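Local coordinates for protein glutathione S-transferase-3 (Necator americanus, PDB 3W8S) that probably catalyses the conjugation of glutathione to electrophilic compounds, as a sigma-class glutathione transferase that binds glutathione in a pocket of its thioredoxin-like domain, at residues G13-E16 with I17-I21; A68-V71 with A72-G76; Q94-D97 with F98-I102; K119-E123 with V124-A128. All coordinates share one frame; numbering follows the deposited sequence. Where two conformers were deposited one is given.

Interaction 1: G13-E16 with I17-I21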
loop_
_atom_site.group_PDB
_atom_site.type_symbol
_atom_site.label_atom_id
_atom_site.label_comp_id
_atom_site.label_asym_id
_atom_site.label_seq_id
_atom_site.Cartn_x
_atom_site.Cartn_y
_atom_site.Cartn_z
ATOM N N GLY A 13 1.579 -10.534 -13.416
ATOM C CA GLY A 13 0.882 -9.318 -12.925
ATOM C C GLY A 13 1.113 -9.156 -11.426
ATOM O O GLY A 13 2.254 -9.405 -10.868
ATOM N N ALA A 14 0.006 -8.817 -10.759
ATOM C CA ALA A 14 0.042 -8.448 -9.342
ATOM C C ALA A 14 0.093 -9.702 -8.402
ATOM O O ALA A 14 0.337 -9.553 -7.214
ATOM C CB ALA A 14 -1.147 -7.513 -9.002
ATOM N N ALA A 15 -0.084 -10.929 -8.949
ATOM C CA ALA A 15 -0.099 -12.151 -8.139
ATOM C C ALA A 15 1.274 -12.768 -8.023
ATOM O O ALA A 15 1.470 -13.670 -7.205
ATOM C CB ALA A 15 -1.040 -13.186 -8.761
ATOM N N GLU A 16 2.210 -12.400 -8.897
ATOM C CA GLU A 16 3.409 -13.280 -9.117
ATOM C C GLU A 16 4.305 -13.384 -7.879
ATOM O O GLU A 16 4.853 -14.432 -7.602
ATOM C CB GLU A 16 4.217 -12.695 -10.287
ATOM C CG GLU A 16 5.478 -13.446 -10.708
ATOM C CD GLU A 16 5.290 -14.952 -10.959
ATOM O OE1 GLU A 16 4.197 -15.409 -11.313
ATOM O OE2 GLU A 16 6.317 -15.678 -10.828
ATOM N N ILE A 17 4.470 -12.285 -7.123
ATOM C CA ILE A 17 5.329 -12.373 -5.910
ATOM C C ILE A 17 4.740 -13.297 -4.846
ATOM O O ILE A 17 5.458 -14.048 -4.159
ATOM C CB ILE A 17 5.624 -10.978 -5.285
ATOM C CG1 ILE A 17 6.428 -10.110 -6.276
ATOM C CG2 ILE A 17 6.394 -11.108 -3.970
ATOM C CD1 ILE A 17 7.419 -10.737 -7.254
ATOM N N ILE A 18 3.414 -13.255 -4.717
ATOM C CA ILE A 18 2.733 -14.174 -3.807
ATOM C C ILE A 18 3.081 -15.643 -4.210
ATOM O O ILE A 18 3.397 -16.458 -3.326
ATOM C CB ILE A 18 1.207 -13.977 -3.849
ATOM C CG1 ILE A 18 0.825 -12.561 -3.284
ATOM C CG2 ILE A 18 0.479 -15.072 -3.052
ATOM C CD1 ILE A 18 -0.471 -12.016 -3.914
ATOM N N ARG A 19 3.015 -15.976 -5.516
ATOM C CA ARG A 19 3.396 -17.338 -6.011
ATOM C C ARG A 19 4.831 -17.677 -5.656
ATOM O O ARG A 19 5.136 -18.815 -5.200
ATOM C CB ARG A 19 3.255 -17.359 -7.539
ATOM C CG ARG A 19 1.805 -17.138 -7.971
ATOM C CD ARG A 19 1.700 -17.463 -9.443
ATOM N NE ARG A 19 0.364 -17.155 -10.028
ATOM C CZ ARG A 19 0.113 -16.157 -10.903
ATOM N NH1 ARG A 19 1.083 -15.287 -11.262
ATOM N NH2 ARG A 19 -1.176 -15.994 -11.367
ATOM N N GLN A 20 5.719 -16.684 -5.823
ATOM C CA GLN A 20 7.146 -16.937 -5.522
ATOM C C GLN A 20 7.408 -17.147 -4.021
ATOM O O GLN A 20 8.348 -17.896 -3.650
ATOM C CB GLN A 20 8.027 -15.813 -6.045
ATOM C CG GLN A 20 7.902 -15.705 -7.552
ATOM C CD GLN A 20 8.782 -14.640 -8.150
ATOM O OE1 GLN A 20 9.540 -14.003 -7.418
ATOM N NE2 GLN A 20 8.740 -14.475 -9.514
ATOM N N ILE A 21 6.632 -16.483 -3.158
ATOM C CA ILE A 21 6.731 -16.749 -1.709
ATOM C C ILE A 21 6.326 -18.199 -1.355
ATOM O O ILE A 21 7.062 -18.891 -0.620
ATOM C CB ILE A 21 5.963 -15.751 -0.851
ATOM C CG1 ILE A 21 6.561 -14.325 -1.038
ATOM C CG2 ILE A 21 6.046 -16.155 0.631
ATOM C CD1 ILE A 21 5.524 -13.223 -0.733
HETATM O O HOH W 1 3.546 -9.496 -8.254
HETATM O O HOH W 2 2.356 -10.433 -5.734
#

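Interaction 2: A68-V71 with A72-G76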
loop_
_atom_site.group_PDB
_atom_site.type_symbol
_atom_site.label_atom_id
_atom_site.label_comp_id
_atom_site.label_asym_id
_atom_site.label_seq_id
_atom_site.Cartn_x
_atom_site.Cartn_y
_atom_site.Cartn_z
ATOM N N ALA A 68 0.654 -10.788 0.071
ATOM C CA ALA A 68 2.088 -11.116 0.044
ATOM C C ALA A 68 2.634 -11.025 1.465
ATOM O O ALA A 68 3.390 -11.904 1.915
ATOM C CB ALA A 68 2.863 -10.188 -0.878
ATOM N N ARG A 69 2.258 -9.953 2.168
ATOM C CA ARG A 69 2.725 -9.781 3.548
ATOM C C ARG A 69 2.256 -10.932 4.462
ATOM O O ARG A 69 3.035 -11.449 5.249
ATOM C CB ARG A 69 2.338 -8.379 4.190
ATOM C CG ARG A 69 2.919 -8.185 5.591
ATOM C CD ARG A 69 2.497 -6.862 6.229
ATOM N NE ARG A 69 2.881 -5.830 5.280
ATOM C CZ ARG A 69 2.084 -5.169 4.453
ATOM N NH1 ARG A 69 0.740 -5.336 4.416
ATOM N NH2 ARG A 69 2.677 -4.364 3.633
ATOM N N PHE A 70 0.987 -11.257 4.379
ATOM C CA PHE A 70 0.427 -12.348 5.156
ATOM C C PHE A 70 1.229 -13.672 4.948
ATOM O O PHE A 70 1.635 -14.308 5.942
ATOM C CB PHE A 70 -1.028 -12.603 4.751
ATOM C CG PHE A 70 -1.658 -13.795 5.478
ATOM C CD1 PHE A 70 -2.008 -13.700 6.824
ATOM C CD2 PHE A 70 -1.913 -14.992 4.795
ATOM C CE1 PHE A 70 -2.565 -14.802 7.511
ATOM C CE2 PHE A 70 -2.450 -16.106 5.472
ATOM C CZ PHE A 70 -2.800 -16.005 6.842
ATOM N N VAL A 71 1.439 -14.064 3.681
ATOM C CA VAL A 71 2.171 -15.307 3.325
ATOM C C VAL A 71 3.664 -15.175 3.728
ATOM O O VAL A 71 4.259 -16.138 4.319
ATOM C CB VAL A 71 1.980 -15.600 1.808
ATOM C CG1 VAL A 71 2.772 -16.796 1.351
ATOM C CG2 VAL A 71 0.498 -16.041 1.603
ATOM N N ALA A 72 4.272 -14.026 3.412
ATOM C CA ALA A 72 5.667 -13.838 3.789
ATOM C C ALA A 72 5.823 -13.979 5.306
ATOM O O ALA A 72 6.822 -14.518 5.742
ATOM C CB ALA A 72 6.188 -12.493 3.340
ATOM N N LYS A 73 4.867 -13.491 6.108
ATOM C CA LYS A 73 5.050 -13.527 7.569
ATOM C C LYS A 73 4.907 -15.022 8.014
ATOM O O LYS A 73 5.632 -15.465 8.923
ATOM C CB LYS A 73 4.039 -12.624 8.385
ATOM C CG LYS A 73 4.352 -11.067 8.489
ATOM C CD LYS A 73 3.238 -10.126 9.165
ATOM C CE LYS A 73 3.504 -8.610 9.111
ATOM N NZ LYS A 73 4.901 -8.159 8.593
ATOM N N LYS A 74 4.016 -15.783 7.391
ATOM C CA LYS A 74 3.833 -17.212 7.739
ATOM C C LYS A 74 5.122 -17.960 7.458
ATOM O O LYS A 74 5.501 -18.841 8.226
ATOM C CB LYS A 74 2.734 -17.907 6.911
ATOM C CG LYS A 74 1.330 -17.435 7.244
ATOM C CD LYS A 74 0.771 -18.149 8.491
ATOM C CE LYS A 74 -0.654 -17.647 8.814
ATOM N NZ LYS A 74 -1.076 -17.967 10.229
ATOM N N PHE A 75 5.818 -17.587 6.386
ATOM C CA PHE A 75 6.957 -18.430 5.910
ATOM C C PHE A 75 8.333 -17.832 6.167
ATOM O O PHE A 75 9.359 -18.389 5.768
ATOM C CB PHE A 75 6.689 -18.799 4.463
ATOM C CG PHE A 75 5.404 -19.610 4.317
ATOM C CD1 PHE A 75 5.259 -20.795 5.040
ATOM C CD2 PHE A 75 4.355 -19.179 3.507
ATOM C CE1 PHE A 75 4.092 -21.568 4.945
ATOM C CE2 PHE A 75 3.165 -19.917 3.422
ATOM C CZ PHE A 75 3.032 -21.115 4.154
ATOM N N GLY A 76 8.374 -16.686 6.854
ATOM C CA GLY A 76 9.682 -16.146 7.253
ATOM C C GLY A 76 10.340 -15.226 6.201
ATOM O O GLY A 76 11.550 -15.004 6.273
#

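Interaction 3: Q94-D97 with F98-I102. With GSH (glutathione), chain B.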
loop_
_atom_site.group_PDB
_atom_site.type_symbol
_atom_site.label_atom_id
_atom_site.label_comp_id
_atom_site.label_asym_id
_atom_site.label_seq_id
_atom_site.Cartn_x
_atom_site.Cartn_y
_atom_site.Cartn_z
ATOM N N GLN A 94 6.796 2.036 -1.575
ATOM C CA GLN A 94 7.443 2.882 -2.604
ATOM C C GLN A 94 7.342 2.283 -4.037
ATOM O O GLN A 94 7.262 2.998 -5.056
ATOM C CB GLN A 94 8.939 3.136 -2.235
ATOM C CG GLN A 94 9.678 4.179 -3.144
ATOM C CD GLN A 94 9.050 5.585 -3.066
ATOM O OE1 GLN A 94 8.358 5.950 -2.073
ATOM N NE2 GLN A 94 9.346 6.420 -4.074
ATOM N N TYR A 95 7.504 0.960 -4.108
ATOM C CA TYR A 95 7.408 0.232 -5.355
ATOM C C TYR A 95 5.971 0.426 -5.937
ATOM O O TYR A 95 5.782 0.658 -7.119
ATOM C CB TYR A 95 7.668 -1.271 -5.055
ATOM C CG TYR A 95 7.320 -2.154 -6.222
ATOM C CD1 TYR A 95 8.184 -2.226 -7.310
ATOM C CD2 TYR A 95 6.105 -2.891 -6.272
ATOM C CE1 TYR A 95 7.894 -3.006 -8.430
ATOM C CE2 TYR A 95 5.799 -3.688 -7.393
ATOM C CZ TYR A 95 6.734 -3.737 -8.452
ATOM O OH TYR A 95 6.527 -4.486 -9.593
ATOM N N LYS A 96 4.962 0.366 -5.082
ATOM C CA LYS A 96 3.611 0.632 -5.515
ATOM C C LYS A 96 3.481 2.077 -6.063
ATOM O O LYS A 96 2.844 2.259 -7.072
ATOM C CB LYS A 96 2.657 0.394 -4.353
ATOM C CG LYS A 96 1.223 0.886 -4.557
ATOM C CD LYS A 96 0.356 0.422 -3.326
ATOM C CE LYS A 96 -0.177 -0.996 -3.541
ATOM N NZ LYS A 96 -1.086 -1.545 -2.508
ATOM N N ASP A 97 4.086 3.083 -5.406
ATOM C CA ASP A 97 4.112 4.424 -5.966
ATOM C C ASP A 97 4.791 4.446 -7.349
ATOM O O ASP A 97 4.357 5.156 -8.219
ATOM C CB ASP A 97 4.816 5.463 -5.043
ATOM C CG ASP A 97 4.029 5.768 -3.765
ATOM O OD1 ASP A 97 2.804 5.452 -3.664
ATOM O OD2 ASP A 97 4.645 6.381 -2.843
ATOM N N PHE A 98 5.890 3.719 -7.510
ATOM C CA PHE A 98 6.669 3.735 -8.763
ATOM C C PHE A 98 5.709 3.120 -9.842
ATOM O O PHE A 98 5.589 3.662 -10.942
ATOM C CB PHE A 98 7.899 2.883 -8.526
ATOM C CG PHE A 98 8.520 2.356 -9.767
ATOM C CD1 PHE A 98 9.061 3.260 -10.742
ATOM C CD2 PHE A 98 8.602 0.968 -9.997
ATOM C CE1 PHE A 98 9.651 2.771 -11.905
ATOM C CE2 PHE A 98 9.231 0.457 -11.205
ATOM C CZ PHE A 98 9.734 1.378 -12.156
ATOM N N ILE A 99 5.057 1.993 -9.513
ATOM C CA ILE A 99 4.104 1.343 -10.450
ATOM C C ILE A 99 2.977 2.297 -10.862
ATOM O O ILE A 99 2.659 2.407 -12.069
ATOM C CB ILE A 99 3.543 -0.015 -9.894
ATOM C CG1 ILE A 99 4.728 -0.999 -9.744
ATOM C CG2 ILE A 99 2.454 -0.581 -10.845
ATOM C CD1 ILE A 99 5.428 -1.245 -11.067
ATOM N N ASN A 100 2.404 3.011 -9.889
ATOM C CA ASN A 100 1.391 4.020 -10.185
ATOM C C ASN A 100 1.967 5.142 -11.083
ATOM O O ASN A 100 1.283 5.625 -11.955
ATOM C CB ASN A 100 0.722 4.559 -8.872
ATOM C CG ASN A 100 -0.226 3.497 -8.208
ATOM O OD1 ASN A 100 -0.845 2.688 -8.902
ATOM N ND2 ASN A 100 -0.332 3.501 -6.867
ATOM N N GLU A 101 3.230 5.511 -10.900
ATOM C CA GLU A 101 3.785 6.595 -11.647
ATOM C C GLU A 101 3.974 6.184 -13.157
ATOM O O GLU A 101 3.785 7.003 -14.047
ATOM C CB GLU A 101 5.115 7.041 -11.037
ATOM C CG GLU A 101 5.761 8.174 -11.779
ATOM C CD GLU A 101 7.143 8.560 -11.203
ATOM O OE1 GLU A 101 7.601 7.943 -10.218
ATOM O OE2 GLU A 101 7.783 9.461 -11.741
ATOM N N ILE A 102 4.323 4.947 -13.421
ATOM C CA ILE A 102 4.531 4.526 -14.792
ATOM C C ILE A 102 3.270 3.960 -15.471
ATOM O O ILE A 102 3.346 3.383 -16.546
ATOM C CB ILE A 102 5.684 3.557 -14.880
ATOM C CG1 ILE A 102 5.324 2.255 -14.128
ATOM C CG2 ILE A 102 6.938 4.215 -14.258
ATOM C CD1 ILE A 102 6.323 1.133 -14.379
HETATM N N1 GSH B . 2.938 6.795 -0.573
HETATM C CA1 GSH B . 3.492 7.896 0.215
HETATM C C1 GSH B . 2.973 7.779 1.640
HETATM O O11 GSH B . 3.645 8.197 2.608
HETATM O O12 GSH B . 1.860 7.233 1.810
HETATM C CB1 GSH B . 3.106 9.259 -0.380
HETATM C CG1 GSH B . 3.922 10.362 0.340
HETATM C CD1 GSH B . 3.591 11.747 -0.233
HETATM O OE1 GSH B . 2.790 11.896 -1.158
HETATM N N2 GSH B . 4.242 12.796 0.277
HETATM C CA2 GSH B . 3.994 14.159 -0.133
HETATM C C2 GSH B . 5.309 14.880 -0.204
HETATM O O2 GSH B . 6.153 14.675 0.664
HETATM C CB2 GSH B . 3.108 14.824 0.941
HETATM S SG2 GSH B . 2.475 16.412 0.388
HETATM N N3 GSH B . 5.504 15.759 -1.204
HETATM C CA3 GSH B . 6.669 16.623 -1.213
HETATM C C3 GSH B . 7.671 16.166 -2.260
HETATM O O31 GSH B . 8.751 16.774 -2.356
HETATM O O32 GSH B . 7.414 15.189 -2.993
HETATM O O HOH W 3 0.450 5.151 -5.258
#

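Interaction 4: K119-E123 with V124-A128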
loop_
_atom_site.group_PDB
_atom_site.type_symbol
_atom_site.label_atom_id
_atom_site.label_comp_id
_atom_site.label_asym_id
_atom_site.label_seq_id
_atom_site.Cartn_x
_atom_site.Cartn_y
_atom_site.Cartn_z
ATOM N N LYS A 119 8.270 7.105 -26.739
ATOM C CA LYS A 119 8.250 8.390 -26.029
ATOM C C LYS A 119 7.939 8.182 -24.513
ATOM O O LYS A 119 8.586 8.770 -23.659
ATOM C CB LYS A 119 7.205 9.316 -26.639
ATOM C CG LYS A 119 7.094 10.694 -26.005
ATOM C CD LYS A 119 6.403 11.627 -26.994
ATOM C CE LYS A 119 5.560 12.682 -26.312
ATOM N NZ LYS A 119 6.425 13.880 -26.138
ATOM N N LEU A 120 6.923 7.370 -24.228
ATOM C CA LEU A 120 6.531 6.982 -22.860
ATOM C C LEU A 120 7.657 6.285 -22.114
ATOM O O LEU A 120 7.901 6.567 -20.946
ATOM C CB LEU A 120 5.270 6.080 -22.897
ATOM C CG LEU A 120 4.007 6.904 -23.129
ATOM C CD1 LEU A 120 2.853 6.008 -23.610
ATOM C CD2 LEU A 120 3.599 7.717 -21.909
ATOM N N SER A 121 8.380 5.442 -22.819
ATOM C CA SER A 121 9.539 4.841 -22.270
ATOM C C SER A 121 10.589 5.901 -21.855
ATOM O O SER A 121 11.098 5.860 -20.718
ATOM C CB SER A 121 10.133 3.873 -23.282
ATOM O OG SER A 121 11.239 3.187 -22.663
ATOM N N ASN A 122 10.889 6.836 -22.765
ATOM C CA ASN A 122 11.934 7.869 -22.589
ATOM C C ASN A 122 11.499 8.870 -21.516
ATOM O O ASN A 122 12.315 9.317 -20.685
ATOM C CB ASN A 122 12.170 8.702 -23.907
ATOM C CG ASN A 122 12.838 7.908 -25.018
ATOM O OD1 ASN A 122 13.497 6.879 -24.793
ATOM N ND2 ASN A 122 12.653 8.392 -26.270
ATOM N N GLU A 123 10.221 9.203 -21.511
ATOM C CA GLU A 123 9.766 10.302 -20.666
ATOM C C GLU A 123 9.140 9.872 -19.371
ATOM O O GLU A 123 9.121 10.631 -18.444
ATOM C CB GLU A 123 8.716 11.167 -21.392
ATOM C CG GLU A 123 9.274 11.824 -22.623
ATOM C CD GLU A 123 8.321 12.842 -23.277
ATOM O OE1 GLU A 123 7.235 13.167 -22.743
ATOM O OE2 GLU A 123 8.731 13.370 -24.324
ATOM N N VAL A 124 8.546 8.700 -19.333
ATOM C CA VAL A 124 7.815 8.280 -18.129
ATOM C C VAL A 124 8.562 7.100 -17.456
ATOM O O VAL A 124 8.937 7.184 -16.282
ATOM C CB VAL A 124 6.337 7.891 -18.412
ATOM C CG1 VAL A 124 5.651 7.343 -17.137
ATOM C CG2 VAL A 124 5.551 9.130 -18.894
ATOM N N PHE A 125 8.783 6.025 -18.176
ATOM C CA PHE A 125 9.308 4.862 -17.542
ATOM C C PHE A 125 10.756 5.025 -17.019
ATOM O O PHE A 125 11.083 4.767 -15.835
ATOM C CB PHE A 125 9.226 3.656 -18.486
ATOM C CG PHE A 125 9.777 2.405 -17.863
ATOM C CD1 PHE A 125 9.104 1.776 -16.790
ATOM C CD2 PHE A 125 10.978 1.885 -18.259
ATOM C CE1 PHE A 125 9.599 0.627 -16.142
ATOM C CE2 PHE A 125 11.504 0.731 -17.603
ATOM C CZ PHE A 125 10.798 0.097 -16.543
ATOM N N LEU A 126 11.679 5.378 -17.916
ATOM C CA LEU A 126 13.065 5.419 -17.493
ATOM C C LEU A 126 13.379 6.514 -16.409
ATOM O O LEU A 126 14.087 6.235 -15.475
ATOM C CB LEU A 126 14.014 5.561 -18.727
ATOM C CG LEU A 126 14.149 4.204 -19.494
ATOM C CD1 LEU A 126 14.730 4.364 -20.949
ATOM C CD2 LEU A 126 14.873 3.129 -18.668
ATOM N N PRO A 127 12.809 7.740 -16.532
ATOM C CA PRO A 127 12.946 8.726 -15.433
ATOM C C PRO A 127 12.335 8.209 -14.115
ATOM O O PRO A 127 12.901 8.479 -13.079
ATOM C CB PRO A 127 12.159 9.985 -15.944
ATOM C CG PRO A 127 12.316 9.845 -17.499
ATOM C CD PRO A 127 12.113 8.315 -17.703
ATOM N N ALA A 128 11.163 7.555 -14.159
ATOM C CA ALA A 128 10.611 7.001 -12.910
ATOM C C ALA A 128 11.535 5.933 -12.338
ATOM O O ALA A 128 11.721 5.962 -11.134
ATOM C CB ALA A 128 9.202 6.406 -13.132
#

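Interaction 1: G13-E16 with I17-I21
Glu16 OE2 is gripped by two hydrogen bonds, from Gln20 NE2, 3.0 Å from Glu16 OE2, and from Trp197 NE1, and by a salt bridge with Arg201 NH1. This is the start of helix 16-25, the first helix of the thioredoxin-like domain, and a single carboxylate ties its opening turn together. The other oxygen, Glu16 OE1, takes a salt bridge from Arg19 NH1 at 3.1 Å, near the guanidinium plane. Both oxygens use the anti lone pair, so the two partners grip the carboxylate from its two ends. Glu16 can do this because its chain kinks at CG (chi2 51°), folding back over the turn that follows. Carboxylate and guanidinium are turned 45° apart, carboxylate and amide 79°. Gln20 NE2 also bonds to Glu162 of helix 155-170, and Arg19 NE forms a salt bridge with Asp31, so the cluster joins the helix to strand 30-34 and to the all-helical domain. In the backbone of the same turn, Arg19 N bonds to Ala15 O and Gln20 N to Glu16 O. One water bridges Gly13 O and Ile17 N, another Ala14 O and Ile18 N. Over one face of the Arg19 guanidinium sits Ala15 CB, 3.8 Å from Arg19 CZ.

Interaction 2: A68-V71 with A72-G76
With CG of Arg69 opposite its own N (chi1 -176°) and CG of Lys73 opposite its carbonyl carbon (chi1 -81°), the two chains, one helical turn apart, run alongside each other in the same direction. Their methylenes meet at Arg69 CD and Lys73 CE, 3.5 Å apart. The like charges come near, Arg69 NE lying 4.5 Å from Lys73 NZ, but each has an acid: Arg69 NE pairs with Asp89 and Lys73 NZ with Glu85, both on helix 82-101. One residue on, Lys74 bends at CG (chi2 -82°) so that its chain crosses the Phe70 ring at a slant, with Lys74 CE 3.3 Å from Phe70 CZ. Val71 and Phe75 make the apolar pair: Val71 CG1 comes in at the edge of the Phe75 ring, in its plane, 3.6 Å from Phe75 CD2. Backbone bonds from Ala72 N to Ala68 O (2.7 Å) and from Phe75 N to Val71 O (3.0 Å) carry the helix on, until Gly76 leaves it with a positive phi. Helix 64-75, part of the thioredoxin-like domain, rests Val71 on helix 16-25 and Phe70 on strand 53-56, turns Ala68 and Ala72 to Phe155 of helix 155-170, and sends Arg69 NH1 to Asp89 of the second subunit.

Interaction 3: Q94-D97 with F98-I102
Ile99 CG1 sits over one face of the Tyr95 ring, 3.8 Å from its centroid, a CH-pi contact on helix 82-101, the first long helix of the all-helical glutathione transferase domain. Phe98 reaches the same ring obliquely, its CD2 4.2 Å from Tyr95 CD1, while the carbonyl O of Tyr95 lies at the edge of the Phe98 ring. Further out, Phe98 stacks on Phe132 and Tyr95 meets Tyr159, so Tyr95 and Phe98 mark the side of the helix that packs against helices 117-143 and 155-170. Tyr95 O also takes the amide of Ile99 at 2.8 Å, in a nearly straight bond of 169°. Another side of the same turn is polar. There Asp97, with CG swung beside its own backbone N (chi1 -69°), reaches into the glutathione site of the second subunit. That site is completed by Trp39, Lys43, Gln50, Leu51, Gln63 and Ser64 of the second subunit, and Gln63 of that subunit also bonds to both Gln94 and Asp97, holding the carboxylate in place. Glutathione's amino group binds both carboxylate oxygens unequally: N1 is 2.9 Å from Asp97 OD2 and, more weakly, 3.4 Å from Asp97 OD1.

Interaction 4: K119-E123 with V124-A128
Leu120 O takes two amides, Val124 N at 2.8 Å and Phe125 N at 3.0 Å. The bond from Val124 is the ordinary i to i+4 link, tilted well out of the carbonyl plane, whereas that from Phe125 spans five residues and lies in it. Leu126 N repeats the longer step, binding Ser121 O at 2.9 Å with an N-H...O angle of 172°. The turn is thus wider than an alpha turn, a pi-type bulge in helix 117-143, and the short axes on either side of the break differ in direction by 19°. Pro127 follows at once. It has no N-H to give to the preceding turn, and its ring lies against the carbonyls of that turn, Pro127 CD 3.2 Å from Asn122 O and Pro127 CG 3.4 Å from Glu123 O. Here the widened turn comes just before the proline, and the helix kinks there yet continues.

Apolar packing is light between the segments: Leu120 and Val124 run side by side, CD2 of Leu120 3.9 Å from CG2 of Val124. Phe125 instead turns its ring inward, CG opposite its backbone N (chi1 180°), to stack on Phe105 of helix 103-109 and meet Phe167 edge to face; Leu120 rests on the same helix 103-109.

Charge pairing lies on the outer side, within 119-123. There Lys119 NZ forms a salt bridge with Glu123 OE2 at 3.0 Å, arriving from above the carboxylate plane.

Overall arrangement
Interactions 1 and 2 both lie in the thioredoxin-like half and touch: Ile21 CG2 packs on Val71 CG1 where helices 16-25 and 64-75 meet. Interactions 3 and 4 likewise meet in the all-helical half, Ile102 CG2 lying against Ala128 CB. Their settings differ. Interaction 1 is the most central, with a buried polar cluster; interaction 2 is also mostly buried but mixes apolar pairs with lysines and an arginine at the contact with the second subunit. Interaction 3 is partly buried, aromatic inside and facing the second subunit's glutathione outside. Interaction 4, about 33 Å from interaction 2 between centres, is a surface contact governed by backbone geometry, away from the glutathione sites.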